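Local coordinates for variant surface glycoprotein MITAT 1.1 (Trypanosoma brucei brucei, PDB 5LY9) that forms the surface coat of the parasite, whose variation between antigenically distinct forms lets it evade the host immune response, at residues Ala211-Ala215 with Gly216-Ile220; Ser351-Glu354 with Met355-Ala358. All coordinates share one frame; numbering follows the deposited sequence.

Contact 1 (Ala211-Ala215 with Gly216-Ile220); sequences AKVLA and GYMTI
Val213 and Met218 meet flank to flank because Met218 carries CG anti to its backbone nitrogen (chi1 175°) while Val213 sets CG2 between its own nitrogen and carbonyl carbon, leaving that methyl 3.7 Å from Met218 CB. Ile220, extended beyond CG1, sends CD1 across Val213 at about a right angle, with CD1 3.9 Å from CG2 of the valine. Ala211 completes this apolar face, its small CB beside Ile220 CB. The other face carries Lys212 and Thr219, a non-hydrogen-bonded pair: in the conformer given here, the bent lysine chain lies alongside the threonine, its CE methylene in van der Waals contact with the hydroxyl oxygen, as suits a more open surface. Backbone bonds hold this beta hairpin, among them Val213 N to Met218 O (2.8 Å). Two residues, Tyr217 and Met218, lie opposite the single Val213, the mark of a classic beta bulge. In the turn, Leu214 and Ala215 have positive phi and Gly216 has phi 98°, where a side chain would press on the preceding carbonyl; Tyr217 N returns to Leu214 O at 3.1 Å. Strand 218-220 lies between 211-213 and 228-229 in the antiparallel sheet. Val213 and Leu214 pack on Phe108 of helix 62-114, Leu214 and Tyr217 on Leu14 of helix 8-21, and Glu107 of the second subunit accepts hydrogen bonds from the Leu214 and Ala215 nitrogens.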
loop_
_atom_site.group_PDB
_atom_site.type_symbol
_atom_site.label_atom_id
_atom_site.label_comp_id
_atom_site.label_asym_id
_atom_site.label_seq_id
_atom_site.Cartn_x
_atom_site.Cartn_y
_atom_site.Cartn_z
ATOM N N ALA A 211 -7.249 -30.374 -14.565
ATOM C CA ALA A 211 -6.726 -28.991 -14.628
ATOM C C ALA A 211 -7.337 -28.182 -13.508
ATOM O O ALA A 211 -8.511 -28.347 -13.211
ATOM C CB ALA A 211 -7.027 -28.331 -15.966
ATOM N N LYS A 212 -6.508 -27.351 -12.839
ATOM C CA LYS A 212 -6.950 -26.451 -11.805
ATOM C C LYS A 212 -7.004 -25.069 -12.389
ATOM O O LYS A 212 -5.973 -24.529 -12.880
ATOM C CB LYS A 212 -5.969 -26.484 -10.626
ATOM C CG LYS A 212 -5.634 -27.860 -10.122
ATOM C CD LYS A 212 -6.885 -28.595 -9.669
ATOM C CE LYS A 212 -7.018 -28.583 -8.156
ATOM N NZ LYS A 212 -6.452 -27.309 -7.557
ATOM N N VAL A 213 -8.177 -24.449 -12.323
ATOM C CA VAL A 213 -8.401 -23.109 -12.890
ATOM C C VAL A 213 -9.049 -22.235 -11.811
ATOM O O VAL A 213 -9.295 -22.689 -10.694
ATOM C CB VAL A 213 -9.196 -23.159 -14.191
ATOM C CG1 VAL A 213 -8.445 -23.981 -15.237
ATOM C CG2 VAL A 213 -10.614 -23.687 -13.974
ATOM N N LEU A 214 -9.311 -20.976 -12.136
ATOM C CA LEU A 214 -9.825 -20.009 -11.163
ATOM C C LEU A 214 -8.908 -20.012 -9.934
ATOM O O LEU A 214 -9.389 -20.113 -8.760
ATOM C CB LEU A 214 -11.294 -20.258 -10.819
ATOM C CG LEU A 214 -12.290 -19.701 -11.858
ATOM C CD1 LEU A 214 -13.615 -20.402 -11.812
ATOM C CD2 LEU A 214 -12.489 -18.193 -11.736
ATOM N N ALA A 215 -7.591 -19.989 -10.185
ATOM C CA ALA A 215 -6.571 -20.003 -9.104
ATOM C C ALA A 215 -6.780 -21.111 -8.068
ATOM O O ALA A 215 -6.535 -20.963 -6.879
ATOM C CB ALA A 215 -6.520 -18.624 -8.460
ATOM N N GLY A 216 -7.176 -22.276 -8.555
ATOM C CA GLY A 216 -7.323 -23.459 -7.717
ATOM C C GLY A 216 -8.734 -23.766 -7.238
ATOM O O GLY A 216 -8.967 -24.792 -6.622
ATOM N N TYR A 217 -9.689 -22.888 -7.448
ATOM C CA TYR A 217 -11.032 -23.121 -6.981
ATOM C C TYR A 217 -11.721 -24.227 -7.754
ATOM O O TYR A 217 -12.455 -25.071 -7.162
ATOM C CB TYR A 217 -11.848 -21.811 -7.115
ATOM C CG TYR A 217 -13.302 -21.880 -6.882
ATOM C CD1 TYR A 217 -13.832 -22.520 -5.766
ATOM C CD2 TYR A 217 -14.167 -21.244 -7.724
ATOM C CE1 TYR A 217 -15.205 -22.560 -5.564
ATOM C CE2 TYR A 217 -15.529 -21.281 -7.534
ATOM C CZ TYR A 217 -16.071 -21.869 -6.425
ATOM O OH TYR A 217 -17.449 -21.931 -6.227
ATOM N N MET A 218 -11.499 -24.239 -9.071
ATOM C CA MET A 218 -12.234 -25.114 -9.983
ATOM C C MET A 218 -11.314 -26.179 -10.540
ATOM O O MET A 218 -10.209 -25.880 -10.949
ATOM C CB MET A 218 -12.900 -24.354 -11.144
ATOM C CG MET A 218 -13.560 -25.285 -12.173
ATOM S SD MET A 218 -14.258 -24.340 -13.576
ATOM C CE MET A 218 -15.706 -24.038 -12.814
ATOM N N THR A 219 -11.785 -27.417 -10.537
ATOM C CA THR A 219 -11.066 -28.531 -11.186
ATOM C C THR A 219 -11.843 -28.925 -12.448
ATOM O O THR A 219 -13.016 -29.202 -12.338
ATOM C CB THR A 219 -10.967 -29.762 -10.241
ATOM O OG1 THR A 219 -10.354 -29.382 -9.029
ATOM C CG2 THR A 219 -10.116 -30.948 -10.927
ATOM N N ILE A 220 -11.176 -28.951 -13.616
ATOM C CA ILE A 220 -11.702 -29.437 -14.848
ATOM C C ILE A 220 -11.253 -30.926 -14.959
ATOM O O ILE A 220 -10.076 -31.231 -14.883
ATOM C CB ILE A 220 -11.157 -28.645 -15.998
ATOM C CG1 ILE A 220 -11.671 -27.206 -15.869
ATOM C CG2 ILE A 220 -11.570 -29.287 -17.330
ATOM C CD1 ILE A 220 -11.231 -26.197 -16.951
#

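Contact 2 (Ser351-Glu354 with Met355-Ala358); sequences SNYE and MIAA
Asn352 and Ile356, one turn apart in helix 343-367, meet where the amide ND2 of Asn352 lies 3.6 Å from CD1 of Ile356. The asparagine holds CG anti to its backbone nitrogen (chi1 -160°), while Ile356 turns CG1 back beside its own nitrogen and runs on extended, so that the two chains slant across one another. Ile356 CG1 also rests 3.4 Å from Asn352 O, the carbonyl that receives Ile356 N at 3.0 Å in one of the i to i+4 bonds joining these successive turns. Tyr353 also runs alongside the isoleucine, its CD1 4.0 Å from Ile356 CD1. Met355, bent at its thioether, brings CE to 4.0 Å from Asn352 ND2. Ala357 and Ala358 keep their CB methyls close to the carbonyls one turn back, Ala358 CB being 3.6 Å from Glu354 O. A small side chain at Ala358 is consistent with the packing of Leu62 of the second subunit against this side of the helix. An amide and a ring thus share one isoleucine methyl, while Asn352 OD1 accepts from Ala329 N, which would fix the amide's rotation, and the buried Glu354 carboxylate forms a salt bridge with Arg69 of the second subunit, a pairing that probably favours its ionised form.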
loop_
_atom_site.group_PDB
_atom_site.type_symbol
_atom_site.label_atom_id
_atom_site.label_comp_id
_atom_site.label_asym_id
_atom_site.label_seq_id
_atom_site.Cartn_x
_atom_site.Cartn_y
_atom_site.Cartn_z
ATOM N N SER A 351 8.042 26.581 17.063
ATOM C CA SER A 351 9.364 27.138 16.744
ATOM C C SER A 351 9.540 28.568 17.268
ATOM O O SER A 351 10.566 28.906 17.832
ATOM C CB SER A 351 9.586 27.076 15.257
ATOM O OG SER A 351 9.485 25.737 14.760
ATOM N N ASN A 352 8.523 29.389 17.040
ATOM C CA ASN A 352 8.543 30.787 17.438
ATOM C C ASN A 352 8.601 30.856 18.978
ATOM O O ASN A 352 9.385 31.629 19.535
ATOM C CB ASN A 352 7.307 31.483 16.891
ATOM C CG ASN A 352 7.456 32.974 16.832
ATOM O OD1 ASN A 352 6.750 33.660 16.105
ATOM N ND2 ASN A 352 8.339 33.496 17.655
ATOM N N TYR A 353 7.794 30.055 19.662
ATOM C CA TYR A 353 7.822 30.141 21.161
ATOM C C TYR A 353 9.065 29.568 21.764
ATOM O O TYR A 353 9.398 30.059 22.817
ATOM C CB TYR A 353 6.597 29.523 21.863
ATOM C CG TYR A 353 5.420 30.435 21.884
ATOM C CD1 TYR A 353 5.409 31.586 22.672
ATOM C CD2 TYR A 353 4.304 30.172 21.117
ATOM C CE1 TYR A 353 4.315 32.424 22.669
ATOM C CE2 TYR A 353 3.235 31.029 21.068
ATOM C CZ TYR A 353 3.220 32.137 21.886
ATOM O OH TYR A 353 2.115 32.946 21.889
ATOM N N GLU A 354 9.712 28.562 21.180
ATOM C CA GLU A 354 11.026 28.101 21.692
ATOM C C GLU A 354 12.103 29.282 21.604
ATOM O O GLU A 354 13.040 29.398 22.460
ATOM C CB GLU A 354 11.547 26.850 21.004
ATOM C CG GLU A 354 10.815 25.495 21.246
ATOM C CD GLU A 354 11.401 24.248 20.442
ATOM O OE1 GLU A 354 12.315 24.389 19.560
ATOM O OE2 GLU A 354 10.888 23.080 20.665
ATOM N N MET A 355 12.019 30.111 20.577
ATOM C CA MET A 355 12.927 31.222 20.429
ATOM C C MET A 355 12.619 32.226 21.516
ATOM O O MET A 355 13.521 32.693 22.220
ATOM C CB MET A 355 12.795 31.924 19.060
ATOM C CG MET A 355 13.892 32.958 18.833
ATOM S SD MET A 355 13.808 33.623 17.162
ATOM C CE MET A 355 12.257 34.394 17.171
ATOM N N ILE A 356 11.352 32.534 21.675
ATOM C CA ILE A 356 10.887 33.485 22.677
ATOM C C ILE A 356 11.278 33.041 24.064
ATOM O O ILE A 356 11.723 33.888 24.893
ATOM C CB ILE A 356 9.375 33.704 22.589
ATOM C CG1 ILE A 356 9.035 34.531 21.358
ATOM C CG2 ILE A 356 8.861 34.387 23.877
ATOM C CD1 ILE A 356 7.568 34.536 20.979
ATOM N N ALA A 357 11.190 31.749 24.310
ATOM C CA ALA A 357 11.542 31.192 25.626
ATOM C C ALA A 357 13.039 31.337 25.906
ATOM O O ALA A 357 13.456 31.581 27.084
ATOM C CB ALA A 357 11.182 29.704 25.685
ATOM N N ALA A 358 13.854 31.123 24.861
ATOM C CA ALA A 358 15.303 31.334 25.005
ATOM C C ALA A 358 15.587 32.801 25.263
ATOM O O ALA A 358 16.411 33.101 26.135
ATOM C CB ALA A 358 16.104 30.824 23.795
#

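Overall arrangement
Contact 1 and contact 2 lie on opposite sides of the chain's centre, their own centres 67 Å apart and their nearest atoms about 53 Å apart, so neither touches the other. One is a hairpin in a small sheet, the other about two turns of helix 343-367; they follow in series along the chain. What they share is the dimer: both meet the second subunit, and both meet its long helix 62-114, through Glu107 at the hairpin and Arg69 at the helix. Subunit contacts thus extend to widely separated parts of this elongated molecule. A bound glycerol, probably from the crystallisation liquor, lies about 4 Å from the Ala215 side chain in contact 1.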